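PDB 4DZ4: agmatinase from Burkholderia thailandensis, which probably hydrolyses agmatine to putrescine and urea, using a pair of manganese ions bound in each subunit. Local coordinates for residues D138-Y143 with L177-F183; T244-D248 with V288-A292. All blocks are in the same frame, centred on the assembly; numbering follows the deposited sequence.

Contact 1 (D138-Y143 with L177-F183). With MN (manganese (II) ion), chain P.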
loop_
_atom_site.group_PDB
_atom_site.type_symbol
_atom_site.label_atom_id
_atom_site.label_comp_id
_atom_site.label_asym_id
_atom_site.label_seq_id
_atom_site.Cartn_x
_atom_site.Cartn_y
_atom_site.Cartn_z
ATOM N N ASP B 138 -12.757 18.535 4.675
ATOM C CA ASP B 138 -11.939 19.085 5.761
ATOM C C ASP B 138 -12.777 19.889 6.757
ATOM O O ASP B 138 -13.961 20.180 6.519
ATOM C CB ASP B 138 -10.690 19.822 5.223
ATOM C CG ASP B 138 -11.005 21.227 4.646
ATOM O OD1 ASP B 138 -11.748 22.006 5.297
ATOM O OD2 ASP B 138 -10.439 21.568 3.566
ATOM N N HIS B 139 -12.187 20.180 7.907
ATOM C CA HIS B 139 -12.968 20.759 9.014
ATOM C C HIS B 139 -13.542 22.130 8.747
ATOM O O HIS B 139 -14.468 22.569 9.449
ATOM C CB HIS B 139 -12.144 20.764 10.305
ATOM C CG HIS B 139 -12.959 20.397 11.537
ATOM N ND1 HIS B 139 -12.397 19.892 12.655
ATOM C CD2 HIS B 139 -14.327 20.473 11.782
ATOM C CE1 HIS B 139 -13.352 19.642 13.560
ATOM N NE2 HIS B 139 -14.543 19.997 13.030
ATOM N N TYR B 140 -13.002 22.838 7.751
ATOM C CA TYR B 140 -13.532 24.168 7.443
ATOM C C TYR B 140 -15.049 24.106 7.219
ATOM O O TYR B 140 -15.771 25.065 7.547
ATOM C CB TYR B 140 -12.855 24.772 6.208
ATOM C CG TYR B 140 -13.486 26.100 5.847
ATOM C CD1 TYR B 140 -13.080 27.270 6.475
ATOM C CD2 TYR B 140 -14.528 26.164 4.905
ATOM C CE1 TYR B 140 -13.684 28.488 6.170
ATOM C CE2 TYR B 140 -15.146 27.370 4.600
ATOM C CZ TYR B 140 -14.700 28.529 5.228
ATOM O OH TYR B 140 -15.296 29.746 4.936
ATOM N N ILE B 141 -15.538 22.990 6.666
ATOM C CA ILE B 141 -16.983 22.921 6.319
ATOM C C ILE B 141 -17.896 23.216 7.509
ATOM O O ILE B 141 -19.027 23.703 7.337
ATOM C CB ILE B 141 -17.382 21.578 5.646
ATOM C CG1 ILE B 141 -17.399 20.408 6.662
ATOM C CG2 ILE B 141 -16.477 21.311 4.417
ATOM C CD1 ILE B 141 -17.961 19.093 6.110
ATOM N N THR B 142 -17.422 22.925 8.721
ATOM C CA THR B 142 -18.264 23.096 9.898
ATOM C C THR B 142 -18.642 24.566 10.182
ATOM O O THR B 142 -19.720 24.848 10.741
ATOM C CB THR B 142 -17.611 22.448 11.114
ATOM O OG1 THR B 142 -17.321 21.077 10.802
ATOM C CG2 THR B 142 -18.562 22.504 12.344
ATOM N N TYR B 143 -17.784 25.488 9.757
ATOM C CA TYR B 143 -18.077 26.905 9.938
ATOM C C TYR B 143 -19.326 27.334 9.138
ATOM O O TYR B 143 -20.294 27.800 9.729
ATOM C CB TYR B 143 -16.816 27.740 9.624
ATOM C CG TYR B 143 -17.003 29.225 9.670
ATOM C CD1 TYR B 143 -17.649 29.856 10.759
ATOM C CD2 TYR B 143 -16.491 30.033 8.643
ATOM C CE1 TYR B 143 -17.813 31.236 10.787
ATOM C CE2 TYR B 143 -16.674 31.416 8.655
ATOM C CZ TYR B 143 -17.312 32.006 9.754
ATOM O OH TYR B 143 -17.453 33.368 9.768
ATOM N N LEU B 177 -9.558 30.419 3.936
ATOM C CA LEU B 177 -10.132 29.102 3.801
ATOM C C LEU B 177 -9.142 28.229 4.533
ATOM O O LEU B 177 -8.143 27.833 3.942
ATOM C CB LEU B 177 -10.163 28.761 2.310
ATOM C CG LEU B 177 -10.926 27.583 1.722
ATOM C CD1 LEU B 177 -12.296 27.436 2.372
ATOM C CD2 LEU B 177 -11.106 27.861 0.227
ATOM N N ASN B 178 -9.362 28.063 5.837
ATOM C CA ASN B 178 -8.389 27.394 6.723
ATOM C C ASN B 178 -9.123 26.523 7.748
ATOM O O ASN B 178 -9.896 27.031 8.587
ATOM C CB ASN B 178 -7.521 28.448 7.430
ATOM C CG ASN B 178 -6.296 27.854 8.131
ATOM O OD1 ASN B 178 -6.350 26.747 8.694
ATOM N ND2 ASN B 178 -5.203 28.600 8.123
ATOM N N HIS B 179 -8.866 25.211 7.690
ATOM C CA HIS B 179 -9.521 24.252 8.591
ATOM C C HIS B 179 -9.072 24.337 10.037
ATOM O O HIS B 179 -9.602 23.629 10.887
ATOM C CB HIS B 179 -9.380 22.809 8.043
ATOM C CG HIS B 179 -7.976 22.257 8.110
ATOM N ND1 HIS B 179 -7.732 20.915 8.048
ATOM C CD2 HIS B 179 -6.744 22.874 8.276
ATOM C CE1 HIS B 179 -6.390 20.699 8.147
ATOM N NE2 HIS B 179 -5.789 21.881 8.312
ATOM N N GLY B 180 -8.105 25.207 10.318
ATOM C CA GLY B 180 -7.551 25.340 11.652
ATOM C C GLY B 180 -7.916 26.629 12.337
ATOM O O GLY B 180 -7.497 26.887 13.477
ATOM N N THR B 181 -8.657 27.494 11.648
ATOM C CA THR B 181 -8.991 28.793 12.270
ATOM C C THR B 181 -10.489 29.105 12.199
ATOM O O THR B 181 -10.923 30.179 12.656
ATOM C CB THR B 181 -8.208 29.964 11.651
ATOM O OG1 THR B 181 -8.605 30.127 10.284
ATOM C CG2 THR B 181 -6.684 29.711 11.681
ATOM N N MET B 182 -11.276 28.192 11.640
ATOM C CA MET B 182 -12.717 28.495 11.449
ATOM C C MET B 182 -13.535 28.538 12.752
ATOM O O MET B 182 -14.593 29.193 12.802
ATOM C CB MET B 182 -13.370 27.604 10.381
ATOM C CG MET B 182 -13.729 26.174 10.803
ATOM S SD MET B 182 -12.209 25.237 10.928
ATOM C CE MET B 182 -12.797 23.915 12.003
ATOM N N PHE B 183 -13.046 27.895 13.813
ATOM C CA PHE B 183 -13.757 28.038 15.106
ATOM C C PHE B 183 -13.360 29.276 15.892
ATOM O O PHE B 183 -14.114 29.699 16.775
ATOM C CB PHE B 183 -13.718 26.766 15.994
ATOM C CG PHE B 183 -14.375 25.544 15.358
ATOM C CD1 PHE B 183 -15.408 25.679 14.425
ATOM C CD2 PHE B 183 -13.984 24.267 15.716
ATOM C CE1 PHE B 183 -16.013 24.572 13.837
ATOM C CE2 PHE B 183 -14.580 23.151 15.129
ATOM C CZ PHE B 183 -15.592 23.291 14.186
HETATM MN MN MN P . -10.253 19.993 13.081
HETATM O O HOH W 1 -8.315 19.816 13.061
#

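Contact 2 (T244-D248 with V288-A292). With MN (manganese (II) ion), chain Q; MN (manganese (II) ion), chain P.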
loop_
_atom_site.group_PDB
_atom_site.type_symbol
_atom_site.label_atom_id
_atom_site.label_comp_id
_atom_site.label_asym_id
_atom_site.label_seq_id
_atom_site.Cartn_x
_atom_site.Cartn_y
_atom_site.Cartn_z
ATOM N N THR B 244 -19.311 17.924 16.249
ATOM C CA THR B 244 -18.417 17.872 15.089
ATOM C C THR B 244 -17.291 16.911 15.431
ATOM O O THR B 244 -16.599 17.092 16.433
ATOM C CB THR B 244 -17.935 19.285 14.652
ATOM O OG1 THR B 244 -17.025 19.172 13.551
ATOM C CG2 THR B 244 -17.250 20.060 15.806
ATOM N N PHE B 245 -17.165 15.862 14.640
ATOM C CA PHE B 245 -16.182 14.820 14.923
ATOM C C PHE B 245 -15.096 14.798 13.859
ATOM O O PHE B 245 -15.336 14.332 12.739
ATOM C CB PHE B 245 -16.853 13.443 15.025
ATOM C CG PHE B 245 -16.016 12.425 15.751
ATOM C CD1 PHE B 245 -14.859 11.924 15.161
ATOM C CD2 PHE B 245 -16.374 11.986 17.046
ATOM C CE1 PHE B 245 -14.041 11.003 15.824
ATOM C CE2 PHE B 245 -15.589 11.039 17.703
ATOM C CZ PHE B 245 -14.416 10.545 17.096
ATOM N N ASP B 246 -13.912 15.281 14.216
ATOM C CA ASP B 246 -12.739 15.212 13.329
ATOM C C ASP B 246 -12.105 13.848 13.614
ATOM O O ASP B 246 -11.732 13.580 14.736
ATOM C CB ASP B 246 -11.814 16.404 13.635
ATOM C CG ASP B 246 -10.489 16.412 12.793
ATOM O OD1 ASP B 246 -10.120 15.374 12.211
ATOM O OD2 ASP B 246 -9.819 17.473 12.758
ATOM N N ILE B 247 -12.051 12.972 12.609
ATOM C CA ILE B 247 -11.522 11.617 12.778
ATOM C C ILE B 247 -10.096 11.587 13.368
ATOM O O ILE B 247 -9.714 10.599 14.010
ATOM C CB ILE B 247 -11.642 10.807 11.464
ATOM C CG1 ILE B 247 -11.768 9.278 11.758
ATOM C CG2 ILE B 247 -10.495 11.168 10.486
ATOM C CD1 ILE B 247 -12.963 8.846 12.596
ATOM N N ASP B 248 -9.345 12.680 13.221
ATOM C CA ASP B 248 -7.996 12.746 13.826
ATOM C C ASP B 248 -8.011 12.881 15.354
ATOM O O ASP B 248 -6.959 12.877 15.994
ATOM C CB ASP B 248 -7.088 13.786 13.128
ATOM C CG ASP B 248 -7.372 15.260 13.531
ATOM O OD1 ASP B 248 -6.972 16.127 12.710
ATOM O OD2 ASP B 248 -7.975 15.565 14.587
ATOM N N VAL B 288 -18.941 14.548 10.511
ATOM C CA VAL B 288 -17.796 13.681 10.723
ATOM C C VAL B 288 -16.837 14.030 9.587
ATOM O O VAL B 288 -17.176 13.843 8.417
ATOM C CB VAL B 288 -18.209 12.200 10.653
ATOM C CG1 VAL B 288 -16.990 11.312 10.921
ATOM C CG2 VAL B 288 -19.356 11.921 11.638
ATOM N N VAL B 289 -15.665 14.557 9.948
ATOM C CA VAL B 289 -14.794 15.210 8.958
ATOM C C VAL B 289 -13.373 14.645 8.959
ATOM O O VAL B 289 -12.982 13.900 9.873
ATOM C CB VAL B 289 -14.688 16.724 9.220
ATOM C CG1 VAL B 289 -16.092 17.357 9.064
ATOM C CG2 VAL B 289 -14.107 17.026 10.616
ATOM N N GLU B 290 -12.651 15.011 7.890
ATOM C CA GLU B 290 -11.188 14.859 7.726
ATOM C C GLU B 290 -10.777 13.424 7.365
ATOM O O GLU B 290 -9.587 13.104 7.413
ATOM C CB GLU B 290 -10.410 15.387 8.944
ATOM C CG GLU B 290 -10.524 16.914 9.172
ATOM C CD GLU B 290 -9.638 17.774 8.248
ATOM O OE1 GLU B 290 -8.871 17.267 7.411
ATOM O OE2 GLU B 290 -9.710 19.000 8.357
ATOM N N VAL B 291 -11.722 12.573 6.970
ATOM C CA VAL B 291 -11.300 11.266 6.412
ATOM C C VAL B 291 -10.619 11.512 5.039
ATOM O O VAL B 291 -11.203 12.178 4.167
ATOM C CB VAL B 291 -12.494 10.306 6.277
ATOM C CG1 VAL B 291 -12.050 9.036 5.545
ATOM C CG2 VAL B 291 -13.080 9.953 7.682
ATOM N N ALA B 292 -9.389 11.001 4.871
ATOM C CA ALA B 292 -8.616 11.187 3.636
ATOM C C ALA B 292 -8.221 9.792 3.130
ATOM O O ALA B 292 -7.244 9.206 3.614
ATOM C CB ALA B 292 -7.388 12.068 3.915
HETATM MN MN MN Q . -7.892 17.872 13.647
HETATM MN MN MN P . -10.253 19.993 13.081
HETATM O O HOH W 1 -8.315 19.816 13.061
#

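Contact 1 (D138-Y143 with L177-F183)
Met182 reaches His139 by a folded route: its CG stands between the backbone N and the carbonyl carbon (chi1 78°), and a second bend at chi2 (-73°) turns the methyl over one face of the imidazole. Phe183 arrives over the same face, its CG lying beside its own backbone N. Met182 CE makes a CH-pi contact 3.9 Å from the centroid of the His139 ring, while the edge of Phe183 is directed at that face in a T-shaped pair, ring centroids of His139 and Phe183 5.1 Å apart and planes at 80°. The same methyl lies over the centre of the Phe183 ring, so it fills the corner that the two rings enclose. Beyond it, Phe183 CZ meets Thr142 CG2 at 3.6 Å near the phenyl plane.

A second cluster continues the apolar surface. Leu177 CD1 sits over one face of the Tyr140 ring, 3.6 Å from its centroid, and Asn178 O lies at the rim of that ring. Met182 CB packs on Tyr143 CB at 3.5 Å, the two side chains running past each other in opposite directions. Before Tyr140, Asp138 forms an Asx turn, Tyr140 N donating to Asp138 OD1 at 2.9 Å, and His179 CB packs against that turn. Leu177 O accepts from His109 of a neighbouring subunit.

The division of labour is clear. Carbon groups crowd one face of His139, while its two nitrogens are engaged separately: ND1 binds manganese at 2.2 Å, and NE2 hydrogen-bonds to Thr244 OG1. Asp163, Asp167 and Asp246 also bind this ion. Packing over the face, a metal bond at ND1 and a hydrogen bond at NE2 together probably limit rotation of the imidazole and hold ND1 toward the manganese.

Contact 2 (T244-D248 with V288-A292)
Phe245 O accepts from Val289 N at 2.8 Å, and Ile247 N gives its hydrogen to Val289 O at 3.0 Å in an almost straight bond of 177°. These two bonds join the ends of neighbouring parallel strands, the second from Ile247 just past its strand; the strands are the first and last elements of the beta-alpha-beta unit made by strand 240-246, helix 268-276 and strand 282-289 in the arginase-type parallel sheet. Around them the fit is tight: Val289 CG2 lies between its own backbone N and carbonyl carbon, and presses on Asp246 CA at 3.5 Å. Ile247 CG2 meets Val291 CG2 at 4.0 Å as the strands give out.

On the looser face, bearing Phe245 and Val288, the side chains hardly touch, CB of Phe245 standing 4.5 Å from CG2 of Val288; both turn instead to helix 300-323. Toward the metals the two segments part: Asp248 makes no contact with 288-292, and its carboxylate is held by manganese instead. Asp246 OD1 accepts from Asp248 N in an Asx turn, the donor lying 42° out of the carboxylate plane, and Glu290 CB and CG pack against that oxygen. Glu290 OE2 serves the backbone N of His139 and ND1 of His179. Asp248 grips one manganese with both carboxylate oxygens, whereas Asp246 OD2 bridges the pair, 2.2 Å from one manganese and 2.6 Å from the other.

How the contacts relate
The two contacts bring parts of the chain that are distant in sequence together beside one manganese pair. They come in series, contact 1 closing before contact 2 opens, yet their centres lie only about 12 Å apart. Contact 2 lies within the parallel sheet, at the ends of adjacent strands 240-246 and 282-289. Contact 1 gathers loops leading into helices 142-153 and 182-188; they follow strands 131-136 and 158-162, which flank that strand pair. All four segments belong to the arginase fold. A manganese ion and the water bridging both ions belong to both contacts, and hydrogen bonds tie them together, which suggests that loop packing and strand pairing together position the metal ligands.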